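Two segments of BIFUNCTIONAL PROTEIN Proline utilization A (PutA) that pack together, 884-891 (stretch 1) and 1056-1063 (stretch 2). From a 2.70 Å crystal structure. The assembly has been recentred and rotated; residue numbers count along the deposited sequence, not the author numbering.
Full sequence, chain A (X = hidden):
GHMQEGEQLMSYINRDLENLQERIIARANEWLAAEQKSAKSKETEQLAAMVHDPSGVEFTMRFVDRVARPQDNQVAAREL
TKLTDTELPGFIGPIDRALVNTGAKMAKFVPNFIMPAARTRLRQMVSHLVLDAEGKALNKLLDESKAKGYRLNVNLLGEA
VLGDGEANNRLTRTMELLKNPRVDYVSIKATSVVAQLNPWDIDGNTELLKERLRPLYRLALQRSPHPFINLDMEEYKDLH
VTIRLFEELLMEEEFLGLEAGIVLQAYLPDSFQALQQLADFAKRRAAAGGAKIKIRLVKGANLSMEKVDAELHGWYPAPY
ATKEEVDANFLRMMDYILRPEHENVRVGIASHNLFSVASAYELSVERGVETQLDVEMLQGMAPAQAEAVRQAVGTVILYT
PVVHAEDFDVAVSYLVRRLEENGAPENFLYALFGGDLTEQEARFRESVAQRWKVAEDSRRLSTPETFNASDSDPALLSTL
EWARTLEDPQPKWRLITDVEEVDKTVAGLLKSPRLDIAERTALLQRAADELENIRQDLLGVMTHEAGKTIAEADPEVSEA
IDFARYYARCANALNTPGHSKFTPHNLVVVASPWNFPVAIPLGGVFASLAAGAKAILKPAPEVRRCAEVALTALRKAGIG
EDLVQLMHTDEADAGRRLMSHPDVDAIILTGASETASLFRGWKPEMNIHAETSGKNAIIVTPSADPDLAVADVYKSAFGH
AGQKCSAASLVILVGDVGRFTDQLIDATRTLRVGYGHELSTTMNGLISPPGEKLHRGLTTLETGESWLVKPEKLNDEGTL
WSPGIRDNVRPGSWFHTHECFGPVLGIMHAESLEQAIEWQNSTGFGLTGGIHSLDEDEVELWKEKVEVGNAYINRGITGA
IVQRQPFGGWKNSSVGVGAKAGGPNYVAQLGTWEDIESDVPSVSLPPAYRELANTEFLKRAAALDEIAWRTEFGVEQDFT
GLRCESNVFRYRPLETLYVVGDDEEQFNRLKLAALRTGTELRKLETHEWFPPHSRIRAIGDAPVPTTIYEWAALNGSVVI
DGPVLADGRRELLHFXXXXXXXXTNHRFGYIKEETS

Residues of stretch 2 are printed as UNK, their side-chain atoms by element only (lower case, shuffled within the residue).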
# COMPACT_ATOMS: atom_id res chain seq x y z
N ARG A 884 5.12 3.01 -10.94
CA ARG A 884 4.49 1.70 -10.72
C ARG A 884 3.06 1.71 -11.24
O ARG A 884 2.65 0.80 -11.96
CB ARG A 884 4.50 1.34 -9.25
CG ARG A 884 5.78 0.80 -8.68
CD ARG A 884 5.50 0.18 -7.33
NE ARG A 884 6.68 0.12 -6.47
CZ ARG A 884 6.62 -0.20 -5.18
NH1 ARG A 884 5.46 -0.48 -4.63
NH2 ARG A 884 7.71 -0.23 -4.44
N GLN A 885 2.27 2.68 -10.79
CA GLN A 885 0.88 2.86 -11.21
C GLN A 885 0.74 4.33 -11.61
O GLN A 885 0.39 5.18 -10.77
CB GLN A 885 -0.12 2.49 -10.11
CG GLN A 885 0.04 1.07 -9.59
CD GLN A 885 0.90 1.03 -8.33
OE1 GLN A 885 1.03 2.05 -7.63
NE2 GLN A 885 1.52 -0.13 -8.06
N PRO A 886 1.11 4.67 -12.84
CA PRO A 886 0.81 6.02 -13.34
C PRO A 886 -0.68 6.31 -13.18
O PRO A 886 -1.53 5.44 -13.42
CB PRO A 886 1.21 5.93 -14.81
CG PRO A 886 2.21 4.80 -14.85
CD PRO A 886 1.80 3.84 -13.83
N PHE A 887 -1.00 7.52 -12.77
CA PHE A 887 -2.34 7.80 -12.27
C PHE A 887 -3.09 8.76 -13.20
O PHE A 887 -2.54 9.79 -13.61
CB PHE A 887 -2.26 8.36 -10.85
CG PHE A 887 -3.59 8.45 -10.16
CD1 PHE A 887 -4.16 7.34 -9.58
CD2 PHE A 887 -4.29 9.66 -10.11
CE1 PHE A 887 -5.40 7.41 -8.95
CE2 PHE A 887 -5.52 9.74 -9.49
CZ PHE A 887 -6.08 8.62 -8.90
N GLY A 888 -4.36 8.42 -13.52
CA GLY A 888 -5.21 9.24 -14.34
C GLY A 888 -6.42 8.50 -14.85
O GLY A 888 -6.37 7.28 -15.00
N GLY A 889 -7.53 9.20 -15.11
CA GLY A 889 -8.80 8.55 -15.36
C GLY A 889 -9.34 8.75 -16.77
O GLY A 889 -8.82 9.52 -17.57
N TRP A 890 -10.44 8.05 -17.04
CA TRP A 890 -11.22 8.19 -18.25
C TRP A 890 -12.53 8.91 -17.92
O TRP A 890 -12.84 9.17 -16.75
CB TRP A 890 -11.49 6.81 -18.86
CG TRP A 890 -10.25 6.00 -19.19
CD1 TRP A 890 -8.97 6.45 -19.19
CD2 TRP A 890 -10.19 4.62 -19.64
NE1 TRP A 890 -8.10 5.44 -19.58
CE2 TRP A 890 -8.83 4.31 -19.86
CE3 TRP A 890 -11.14 3.62 -19.85
CZ2 TRP A 890 -8.40 3.06 -20.27
CZ3 TRP A 890 -10.72 2.39 -20.28
CH2 TRP A 890 -9.36 2.11 -20.48
N LYS A 891 -13.30 9.23 -18.96
CA LYS A 891 -14.68 9.74 -18.83
C LYS A 891 -14.71 11.04 -18.03
O LYS A 891 -13.93 11.96 -18.31
CB LYS A 891 -15.55 8.61 -18.28
CG LYS A 891 -15.63 7.40 -19.18
CD LYS A 891 -16.35 6.27 -18.49
CE LYS A 891 -16.45 5.07 -19.42
NZ LYS A 891 -17.00 3.85 -18.76
N UNK A 1056 -5.53 6.78 -28.31
CA UNK A 1056 -5.27 5.80 -27.25
C UNK A 1056 -5.57 6.37 -25.86
O UNK A 1056 -5.36 7.55 -25.58
c UNK A 1056 -3.94 3.24 -28.72
c UNK A 1056 -3.81 5.32 -27.30
c UNK A 1056 -1.85 4.59 -28.63
c UNK A 1056 -3.36 4.64 -28.59
N UNK A 1057 -6.01 5.49 -24.99
CA UNK A 1057 -6.22 5.82 -23.59
C UNK A 1057 -5.20 5.06 -22.75
O UNK A 1057 -5.17 3.82 -22.77
c UNK A 1057 -7.65 5.43 -23.17
n UNK A 1057 -11.60 3.59 -23.50
c UNK A 1057 -8.78 6.15 -23.88
c UNK A 1057 -10.11 5.63 -23.33
c UNK A 1057 -10.22 4.14 -23.58
N UNK A 1058 -4.39 5.78 -21.99
CA UNK A 1058 -3.39 5.12 -21.17
C UNK A 1058 -4.08 4.38 -20.02
O UNK A 1058 -5.15 4.79 -19.55
c UNK A 1058 -1.67 6.92 -21.69
o UNK A 1058 -0.65 8.13 -19.91
o UNK A 1058 -0.12 8.71 -21.98
c UNK A 1058 -0.74 7.99 -21.15
c UNK A 1058 -2.41 6.15 -20.61
N UNK A 1059 -3.47 3.26 -19.59
CA UNK A 1059 -4.03 2.47 -18.49
C UNK A 1059 -2.95 1.72 -17.71
O UNK A 1059 -2.08 1.07 -18.30
c UNK A 1059 -5.06 1.45 -18.99
n UNK A 1059 -7.84 -0.43 -18.04
o UNK A 1059 -6.18 -1.34 -19.26
c UNK A 1059 -6.58 -0.48 -18.47
c UNK A 1059 -5.63 0.54 -17.92
N UNK A 1060 -3.07 1.76 -16.38
CA UNK A 1060 -2.20 0.99 -15.48
C UNK A 1060 -2.98 -0.17 -14.88
O UNK A 1060 -4.07 0.03 -14.34
c UNK A 1060 -1.68 1.87 -14.35
N UNK A 1061 -2.44 -1.39 -14.99
CA UNK A 1061 -3.06 -2.59 -14.42
C UNK A 1061 -2.10 -3.18 -13.40
O UNK A 1061 -1.04 -3.71 -13.77
c UNK A 1061 -4.13 -2.98 -16.66
c UNK A 1061 -3.42 -3.63 -15.48
c UNK A 1061 -4.28 -4.72 -14.86
N UNK A 1062 -2.50 -3.14 -12.13
CA UNK A 1062 -1.68 -3.59 -11.02
C UNK A 1062 -2.31 -4.83 -10.41
O UNK A 1062 -3.47 -4.77 -9.98
o UNK A 1062 -0.79 -2.96 -8.88
c UNK A 1062 -1.54 -2.49 -9.97
N UNK A 1063 -1.57 -5.95 -10.41
CA UNK A 1063 -2.06 -7.27 -9.97
C UNK A 1063 -1.14 -7.89 -8.93
O UNK A 1063 0.07 -8.08 -9.17
o UNK A 1063 -2.99 -7.71 -12.18
c UNK A 1063 -2.18 -8.26 -11.13
c UNK A 1063 -2.73 -9.59 -10.65

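Position 1056 carries four carbons and nothing else, forked at the second to give two terminal methyls. It lies out of reach of stretch 1. A four-carbon chain that forks beyond its first atom is leucine, L1056.

At 1057 four carbons run in a row and end in a nitrogen, with no branch. The CA-to-CB bond points toward stretch 1, and the chain lies over one face of the W890 indole, its last carbon 3.6 Å from the centroid of the six-membered ring and almost on the ring normal. This is lysine, K1057. Its NZ sits 3.9 Å from the same centroid and 3.5 Å from W890 CZ3, so a cation-pi contact accompanies the CH-pi contact of CE.

Position 1058 has three carbons, the third bearing two oxygens: a carboxylate at the end of a short chain, hence glutamate, E1058. The carboxylate oxygens find their hydrogen bonds elsewhere in the structure. What this residue offers stretch 1 is backbone: W890 NE1 donates a hydrogen bond to E1058 O at 3.0 Å, with an N-H...O angle of 154°, and the acceptor lies at the ring edge, near its plane.

At 1059 there are again three carbons, but the third holds one oxygen and one nitrogen. That amide makes it glutamine, Q1059. Its NE2 comes within 3.8 Å of W890 CH2, a packing contact, while both polar ends of the amide are hydrogen-bonded elsewhere.

Position 1060 shows a single carbon, directed toward stretch 1, so it is alanine, A1060. Its CB lies 3.7 Å from P886 O, 4.0 Å from P886 CD and 4.2 Å from Q885 CA, a close backbone approach served by a small side chain.

Position 1061 has one carbon carrying two more. Branching at the first atom with carbon alone means valine, V1061, which points away from stretch 1.

At 1062 one carbon is followed by one oxygen: serine, S1062. Its CB points toward stretch 1, and OG is 3.7 Å from Q885 NE2, near but not bonded to it.

Position 1063 has one carbon carrying an oxygen and another carbon, which is threonine, T1063, beyond reach.

The contact works at two sites along one strand. At the first, W890 is held in two directions, its edge by a directional bond to a main-chain oxygen and its face by the lysine chain. At the second, methyl-sized A1060 fits beside Q885 and P886. G888 and G889, between these sites, make no close contact.

Stretch 2 1056-1063: LKEQAVST
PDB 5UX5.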